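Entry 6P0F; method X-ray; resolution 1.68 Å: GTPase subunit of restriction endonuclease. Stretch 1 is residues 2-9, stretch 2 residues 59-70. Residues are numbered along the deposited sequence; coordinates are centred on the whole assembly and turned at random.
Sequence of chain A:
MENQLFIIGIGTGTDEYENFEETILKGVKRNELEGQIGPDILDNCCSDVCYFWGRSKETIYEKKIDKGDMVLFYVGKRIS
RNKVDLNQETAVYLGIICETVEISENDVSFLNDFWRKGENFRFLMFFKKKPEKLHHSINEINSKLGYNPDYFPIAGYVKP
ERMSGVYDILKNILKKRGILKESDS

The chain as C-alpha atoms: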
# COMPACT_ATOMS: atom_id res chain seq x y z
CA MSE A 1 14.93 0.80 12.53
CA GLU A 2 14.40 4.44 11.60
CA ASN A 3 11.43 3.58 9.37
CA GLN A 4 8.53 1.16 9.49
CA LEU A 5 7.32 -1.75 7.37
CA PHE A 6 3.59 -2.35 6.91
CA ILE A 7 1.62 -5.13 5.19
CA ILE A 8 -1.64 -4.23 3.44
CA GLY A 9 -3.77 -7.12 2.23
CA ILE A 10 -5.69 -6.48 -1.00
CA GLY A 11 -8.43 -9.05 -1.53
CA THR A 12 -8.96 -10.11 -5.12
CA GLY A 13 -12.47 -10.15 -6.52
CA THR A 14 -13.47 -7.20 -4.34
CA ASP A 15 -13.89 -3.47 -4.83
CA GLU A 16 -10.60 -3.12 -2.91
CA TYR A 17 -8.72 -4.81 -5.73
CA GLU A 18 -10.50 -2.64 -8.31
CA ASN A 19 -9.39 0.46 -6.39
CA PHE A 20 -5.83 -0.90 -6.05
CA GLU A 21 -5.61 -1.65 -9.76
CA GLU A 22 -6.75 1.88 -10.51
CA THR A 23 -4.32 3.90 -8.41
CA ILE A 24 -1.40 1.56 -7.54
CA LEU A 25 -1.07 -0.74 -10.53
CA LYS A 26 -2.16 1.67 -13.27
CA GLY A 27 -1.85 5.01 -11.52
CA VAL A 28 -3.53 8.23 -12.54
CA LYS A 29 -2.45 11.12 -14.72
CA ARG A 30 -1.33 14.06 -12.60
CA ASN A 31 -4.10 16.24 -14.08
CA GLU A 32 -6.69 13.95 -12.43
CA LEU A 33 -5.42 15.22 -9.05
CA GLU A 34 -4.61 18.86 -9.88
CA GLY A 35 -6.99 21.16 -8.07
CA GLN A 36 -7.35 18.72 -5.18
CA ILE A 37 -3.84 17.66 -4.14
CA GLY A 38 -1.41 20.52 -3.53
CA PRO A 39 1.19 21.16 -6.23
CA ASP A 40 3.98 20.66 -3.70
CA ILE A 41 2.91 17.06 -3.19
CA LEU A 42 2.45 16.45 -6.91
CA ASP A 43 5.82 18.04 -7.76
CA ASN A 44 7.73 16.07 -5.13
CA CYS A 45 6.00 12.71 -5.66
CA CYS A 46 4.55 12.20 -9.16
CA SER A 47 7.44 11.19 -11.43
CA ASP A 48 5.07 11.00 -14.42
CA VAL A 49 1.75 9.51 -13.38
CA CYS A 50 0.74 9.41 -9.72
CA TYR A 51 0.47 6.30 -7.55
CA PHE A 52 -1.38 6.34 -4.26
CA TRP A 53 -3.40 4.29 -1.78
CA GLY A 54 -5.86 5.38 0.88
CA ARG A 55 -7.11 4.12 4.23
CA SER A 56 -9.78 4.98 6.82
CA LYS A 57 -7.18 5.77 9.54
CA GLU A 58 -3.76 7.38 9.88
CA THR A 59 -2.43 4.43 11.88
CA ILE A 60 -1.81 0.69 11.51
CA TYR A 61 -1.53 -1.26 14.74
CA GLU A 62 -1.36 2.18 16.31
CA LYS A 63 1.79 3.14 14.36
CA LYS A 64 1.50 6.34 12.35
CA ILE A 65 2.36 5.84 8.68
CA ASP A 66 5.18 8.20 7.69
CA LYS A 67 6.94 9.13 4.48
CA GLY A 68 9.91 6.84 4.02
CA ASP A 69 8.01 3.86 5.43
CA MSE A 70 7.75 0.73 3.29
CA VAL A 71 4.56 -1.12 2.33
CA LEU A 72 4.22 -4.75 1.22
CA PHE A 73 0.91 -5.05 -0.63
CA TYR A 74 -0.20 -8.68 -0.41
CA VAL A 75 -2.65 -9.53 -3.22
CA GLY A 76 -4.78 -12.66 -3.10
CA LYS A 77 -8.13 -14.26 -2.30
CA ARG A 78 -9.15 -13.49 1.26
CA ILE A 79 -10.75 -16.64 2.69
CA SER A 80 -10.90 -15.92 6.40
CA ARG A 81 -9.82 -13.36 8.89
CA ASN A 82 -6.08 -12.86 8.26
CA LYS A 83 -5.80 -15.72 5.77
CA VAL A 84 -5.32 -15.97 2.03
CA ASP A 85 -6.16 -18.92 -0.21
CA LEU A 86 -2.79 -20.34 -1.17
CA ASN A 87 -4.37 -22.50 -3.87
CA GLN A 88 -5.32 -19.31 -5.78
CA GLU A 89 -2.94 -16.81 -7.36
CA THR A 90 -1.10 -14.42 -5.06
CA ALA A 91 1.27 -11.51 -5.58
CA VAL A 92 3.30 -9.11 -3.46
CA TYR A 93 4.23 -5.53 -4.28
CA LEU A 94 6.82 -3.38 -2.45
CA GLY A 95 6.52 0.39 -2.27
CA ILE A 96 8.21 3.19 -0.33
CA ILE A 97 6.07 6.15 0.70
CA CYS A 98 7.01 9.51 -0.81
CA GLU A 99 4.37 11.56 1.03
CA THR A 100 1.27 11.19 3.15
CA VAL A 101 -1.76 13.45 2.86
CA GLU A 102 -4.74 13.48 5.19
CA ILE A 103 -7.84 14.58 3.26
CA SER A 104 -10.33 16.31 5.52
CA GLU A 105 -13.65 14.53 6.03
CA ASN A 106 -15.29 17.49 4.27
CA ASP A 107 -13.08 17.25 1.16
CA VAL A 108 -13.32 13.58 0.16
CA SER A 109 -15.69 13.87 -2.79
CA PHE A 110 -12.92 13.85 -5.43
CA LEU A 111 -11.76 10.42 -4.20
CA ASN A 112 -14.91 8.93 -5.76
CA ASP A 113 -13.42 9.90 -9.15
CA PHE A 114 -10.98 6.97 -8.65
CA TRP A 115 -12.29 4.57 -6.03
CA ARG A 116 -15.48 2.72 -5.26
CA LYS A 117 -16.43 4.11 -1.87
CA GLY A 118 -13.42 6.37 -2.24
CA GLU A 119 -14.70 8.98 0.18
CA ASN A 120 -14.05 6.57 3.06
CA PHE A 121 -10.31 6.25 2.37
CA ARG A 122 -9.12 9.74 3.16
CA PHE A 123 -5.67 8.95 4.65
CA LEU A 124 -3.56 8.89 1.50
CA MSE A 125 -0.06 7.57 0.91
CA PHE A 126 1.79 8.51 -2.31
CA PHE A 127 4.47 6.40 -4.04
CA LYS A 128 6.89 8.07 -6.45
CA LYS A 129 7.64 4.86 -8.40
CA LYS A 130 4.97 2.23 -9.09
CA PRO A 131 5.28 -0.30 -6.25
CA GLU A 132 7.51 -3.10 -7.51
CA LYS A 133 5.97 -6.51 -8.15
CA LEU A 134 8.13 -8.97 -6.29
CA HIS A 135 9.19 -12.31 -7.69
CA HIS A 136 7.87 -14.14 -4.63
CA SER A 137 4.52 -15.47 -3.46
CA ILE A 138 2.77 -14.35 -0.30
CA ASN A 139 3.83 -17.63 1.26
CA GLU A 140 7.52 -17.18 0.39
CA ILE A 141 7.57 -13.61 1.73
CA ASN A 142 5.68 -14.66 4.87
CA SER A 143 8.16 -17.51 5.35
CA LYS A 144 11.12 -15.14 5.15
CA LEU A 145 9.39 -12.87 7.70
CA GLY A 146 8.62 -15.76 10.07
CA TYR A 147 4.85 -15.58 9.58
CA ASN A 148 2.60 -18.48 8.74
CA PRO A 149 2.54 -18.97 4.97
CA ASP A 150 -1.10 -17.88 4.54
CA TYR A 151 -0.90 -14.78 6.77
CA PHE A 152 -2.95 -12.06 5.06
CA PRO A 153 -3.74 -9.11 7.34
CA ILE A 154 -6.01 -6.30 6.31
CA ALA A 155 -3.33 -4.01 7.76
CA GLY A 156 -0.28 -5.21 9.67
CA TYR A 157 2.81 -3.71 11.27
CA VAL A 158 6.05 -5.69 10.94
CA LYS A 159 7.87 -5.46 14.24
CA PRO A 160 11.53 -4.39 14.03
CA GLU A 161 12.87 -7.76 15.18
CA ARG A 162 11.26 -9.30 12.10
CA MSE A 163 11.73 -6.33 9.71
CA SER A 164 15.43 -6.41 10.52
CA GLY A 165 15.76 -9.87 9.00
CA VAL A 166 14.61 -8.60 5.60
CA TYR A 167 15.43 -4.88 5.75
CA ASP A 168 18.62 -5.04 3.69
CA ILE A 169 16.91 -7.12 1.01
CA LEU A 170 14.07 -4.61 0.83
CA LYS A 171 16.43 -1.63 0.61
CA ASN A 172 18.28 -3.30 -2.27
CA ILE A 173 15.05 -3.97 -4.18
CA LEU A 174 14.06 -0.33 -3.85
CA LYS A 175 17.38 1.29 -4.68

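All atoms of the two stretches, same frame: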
# COMPACT_ATOMS: atom_id res chain seq x y z
N GLU A 2 14.89 3.07 11.64
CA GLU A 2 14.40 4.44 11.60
C GLU A 2 13.08 4.56 10.84
O GLU A 2 12.38 5.57 11.00
CB GLU A 2 15.46 5.35 10.97
CG GLU A 2 15.27 6.81 11.31
CD GLU A 2 15.47 7.10 12.79
OE1 GLU A 2 14.78 8.00 13.31
OE2 GLU A 2 16.30 6.42 13.42
N ASN A 3 12.71 3.56 10.07
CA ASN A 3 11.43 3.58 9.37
C ASN A 3 10.67 2.30 9.69
O ASN A 3 11.14 1.43 10.43
CB ASN A 3 11.64 3.73 7.86
CG ASN A 3 12.84 2.95 7.36
OD1 ASN A 3 12.92 1.75 7.57
ND2 ASN A 3 13.78 3.64 6.71
N GLN A 4 9.46 2.23 9.17
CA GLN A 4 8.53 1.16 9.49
C GLN A 4 8.18 0.38 8.23
O GLN A 4 8.28 0.88 7.11
CB GLN A 4 7.28 1.73 10.15
CG GLN A 4 7.60 2.48 11.45
CD GLN A 4 6.45 3.24 12.01
OE1 GLN A 4 6.13 3.11 13.20
NE2 GLN A 4 5.79 4.05 11.18
N LEU A 5 7.78 -0.87 8.44
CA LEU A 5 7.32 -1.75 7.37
C LEU A 5 5.91 -2.19 7.70
O LEU A 5 5.65 -2.69 8.81
CB LEU A 5 8.24 -2.96 7.21
CG LEU A 5 7.80 -4.08 6.27
CD1 LEU A 5 7.66 -3.48 4.85
CD2 LEU A 5 8.77 -5.25 6.31
N PHE A 6 4.98 -1.97 6.77
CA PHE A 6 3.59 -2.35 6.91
C PHE A 6 3.22 -3.36 5.83
O PHE A 6 3.83 -3.39 4.76
CB PHE A 6 2.67 -1.14 6.80
CG PHE A 6 2.94 -0.11 7.84
CD1 PHE A 6 2.40 -0.24 9.11
CD2 PHE A 6 3.75 0.98 7.56
CE1 PHE A 6 2.66 0.71 10.09
CE2 PHE A 6 3.99 1.94 8.54
CZ PHE A 6 3.45 1.77 9.82
N ILE A 7 2.23 -4.21 6.15
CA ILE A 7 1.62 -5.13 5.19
C ILE A 7 0.16 -4.72 5.00
O ILE A 7 -0.59 -4.57 5.98
CB ILE A 7 1.69 -6.59 5.64
CG1 ILE A 7 3.14 -7.06 5.70
CG2 ILE A 7 0.86 -7.49 4.71
CD1 ILE A 7 3.29 -8.31 6.55
N ILE A 8 -0.24 -4.53 3.75
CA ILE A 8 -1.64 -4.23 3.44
C ILE A 8 -2.15 -5.32 2.52
O ILE A 8 -1.60 -5.57 1.45
CB ILE A 8 -1.79 -2.84 2.83
CG1 ILE A 8 -1.41 -1.79 3.87
CG2 ILE A 8 -3.23 -2.62 2.33
CD1 ILE A 8 -1.36 -0.37 3.28
N GLY A 9 -3.24 -5.99 2.95
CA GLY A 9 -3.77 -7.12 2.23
C GLY A 9 -4.90 -6.64 1.32
O GLY A 9 -5.87 -6.07 1.79
N THR A 59 -3.29 5.38 11.20
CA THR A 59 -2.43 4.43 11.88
C THR A 59 -2.71 2.99 11.46
O THR A 59 -3.82 2.66 11.05
CB THR A 59 -2.61 4.51 13.41
OG1 THR A 59 -3.95 4.15 13.74
CG2 THR A 59 -2.32 5.91 13.91
N ILE A 60 -1.68 2.15 11.58
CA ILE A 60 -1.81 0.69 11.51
C ILE A 60 -1.22 0.12 12.80
O ILE A 60 -0.09 0.44 13.15
CB ILE A 60 -1.11 0.09 10.28
CG1 ILE A 60 -1.79 0.57 9.00
CG2 ILE A 60 -1.09 -1.45 10.42
CD1 ILE A 60 -0.99 0.25 7.75
N TYR A 61 -1.99 -0.71 13.48
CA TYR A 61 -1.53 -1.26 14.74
C TYR A 61 -0.99 -0.15 15.63
O TYR A 61 -0.02 -0.32 16.35
CB TYR A 61 -0.56 -2.42 14.57
CG TYR A 61 -1.30 -3.73 14.58
CD1 TYR A 61 -2.17 -4.06 13.55
CD2 TYR A 61 -1.17 -4.62 15.63
CE1 TYR A 61 -2.86 -5.25 13.55
CE2 TYR A 61 -1.86 -5.82 15.65
CZ TYR A 61 -2.71 -6.12 14.60
OH TYR A 61 -3.41 -7.31 14.60
N GLU A 62 -1.62 1.00 15.48
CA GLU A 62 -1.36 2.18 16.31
C GLU A 62 -0.06 2.88 15.94
O GLU A 62 0.39 3.78 16.67
CB GLU A 62 -1.28 1.91 17.82
CG GLU A 62 -2.04 2.92 18.51
CD GLU A 62 -3.54 2.75 18.17
OE1 GLU A 62 -3.97 1.58 18.13
OE2 GLU A 62 -4.19 3.79 17.85
N LYS A 63 0.59 2.48 14.85
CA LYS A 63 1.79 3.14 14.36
C LYS A 63 1.35 4.11 13.28
O LYS A 63 0.53 3.76 12.43
CB LYS A 63 2.79 2.11 13.86
CG LYS A 63 3.21 1.13 14.98
CD LYS A 63 4.05 1.87 16.02
CE LYS A 63 4.73 0.92 16.99
NZ LYS A 63 5.72 1.66 17.84
N LYS A 64 1.81 5.35 13.37
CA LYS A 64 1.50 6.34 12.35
C LYS A 64 2.32 6.03 11.10
O LYS A 64 3.51 5.70 11.19
CB LYS A 64 1.82 7.74 12.89
CG LYS A 64 1.55 8.88 11.94
CD LYS A 64 1.84 10.22 12.63
CE LYS A 64 1.95 11.36 11.63
NZ LYS A 64 2.20 12.67 12.30
N ILE A 65 1.69 6.10 9.94
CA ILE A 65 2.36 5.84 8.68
C ILE A 65 3.05 7.13 8.25
O ILE A 65 2.39 8.18 8.14
CB ILE A 65 1.37 5.37 7.61
CG1 ILE A 65 0.68 4.08 8.06
CG2 ILE A 65 2.07 5.18 6.27
CD1 ILE A 65 -0.41 3.65 7.12
N ASP A 66 4.34 7.05 8.00
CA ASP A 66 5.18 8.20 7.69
C ASP A 66 5.80 8.09 6.30
O ASP A 66 6.07 6.98 5.82
CB ASP A 66 6.33 8.33 8.71
CG ASP A 66 5.84 8.52 10.14
OD1 ASP A 66 4.88 9.29 10.36
OD2 ASP A 66 6.43 7.90 11.06
N LYS A 67 6.13 9.22 5.69
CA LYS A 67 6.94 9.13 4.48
C LYS A 67 8.27 8.46 4.79
O LYS A 67 8.81 8.54 5.92
CB LYS A 67 7.11 10.50 3.83
CG LYS A 67 7.74 11.53 4.69
CD LYS A 67 7.85 12.86 3.92
CE LYS A 67 8.54 13.85 4.83
NZ LYS A 67 8.73 15.14 4.16
N GLY A 68 8.74 7.67 3.84
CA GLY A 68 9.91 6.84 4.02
C GLY A 68 9.62 5.43 4.49
O GLY A 68 10.50 4.57 4.36
N ASP A 69 8.43 5.20 5.03
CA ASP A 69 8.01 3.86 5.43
C ASP A 69 7.77 3.00 4.18
O ASP A 69 7.50 3.50 3.07
CB ASP A 69 6.76 3.94 6.28
CG ASP A 69 7.03 4.50 7.68
OD1 ASP A 69 8.24 4.65 8.04
OD2 ASP A 69 6.03 4.76 8.40
N MSE A 70 7.85 1.70 4.37
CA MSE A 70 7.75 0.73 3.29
C MSE A 70 6.44 -0.04 3.46
O MSE A 70 6.02 -0.34 4.58
CB MSE A 70 8.95 -0.19 3.31
CG MSE A 70 10.14 0.54 2.81
SE MSE A 70 11.71 -0.48 3.25
CE MSE A 70 11.08 -2.24 2.85

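The two stretches, at least 52 residues apart in sequence wherever they touch, bury 608 Å² between them and are joined by a short parallel β pairing, a cluster of polar side-chain bonds and an apolar patch around F6.

The backbone pairing centres on L5 and M70, whose CA atoms lie 4.8 Å apart. M70 is bonded on both sides of L5: its amide N donates to Q4 O at 2.9 Å, almost linearly (175°), and its carbonyl O accepts from F6 N, also at 2.9 Å (166°). This is the alternation expected of a parallel bridge, in which one residue bonds to the two neighbours of its partner. L5 CA approaches M70 O to 3.4 Å, with an angle of 146° at the hydrogen, so a CA-H...O contact supplements the two amide bonds. Since L5 and M70 are paired, their side chains share a face of the sheet, and L5 CD1 packs 3.9 Å from CB of M70, a selenomethionine.

Just before this bridge, D69 takes over the role of acceptor with its side chain. Q4 N donates to D69 OD1 at 2.9 Å, while Q4 NE2 donates to D69 OD2, likewise at 2.9 Å, so the carboxylate engages both the main chain and the side chain of one residue. The same Q4 NE2 reaches K64 O at 2.8 Å, and the amide group thus ties two separate parts of the second stretch to the first. D69 OD2 additionally accepts from D66 N at 2.9 Å, within a type II turn from D66 to D69 that is closed by D69 N bonding to D66 O at 3.1 Å. The carboxylate therefore braces its own turn while holding Q4. G68 sits in this turn with phi/psi of 93/-18°, where a CB would be jammed against the preceding carbonyl oxygen.

Apolar packing is organised by F6, whose CA-to-CB bond points toward the second stretch. I65 CG1 lies over one face of the ring, 4.2 Å from the centroid and 20° off its normal, a CH-pi arrangement. At the ring edge, F6 CE1 is 4.0 Å from K63 CB and F6 CE2 is 3.5 Å from D69 OD2. I60 adds a further contact, with its CD1 3.7 Å from F6 CD1; the same methyl is a looser 4.4 Å from I8 CG1. I60 and K63 are themselves joined as the ends of a type I' turn, through K63 N to I60 O at 2.7 Å and I60 N to K63 O at 2.9 Å.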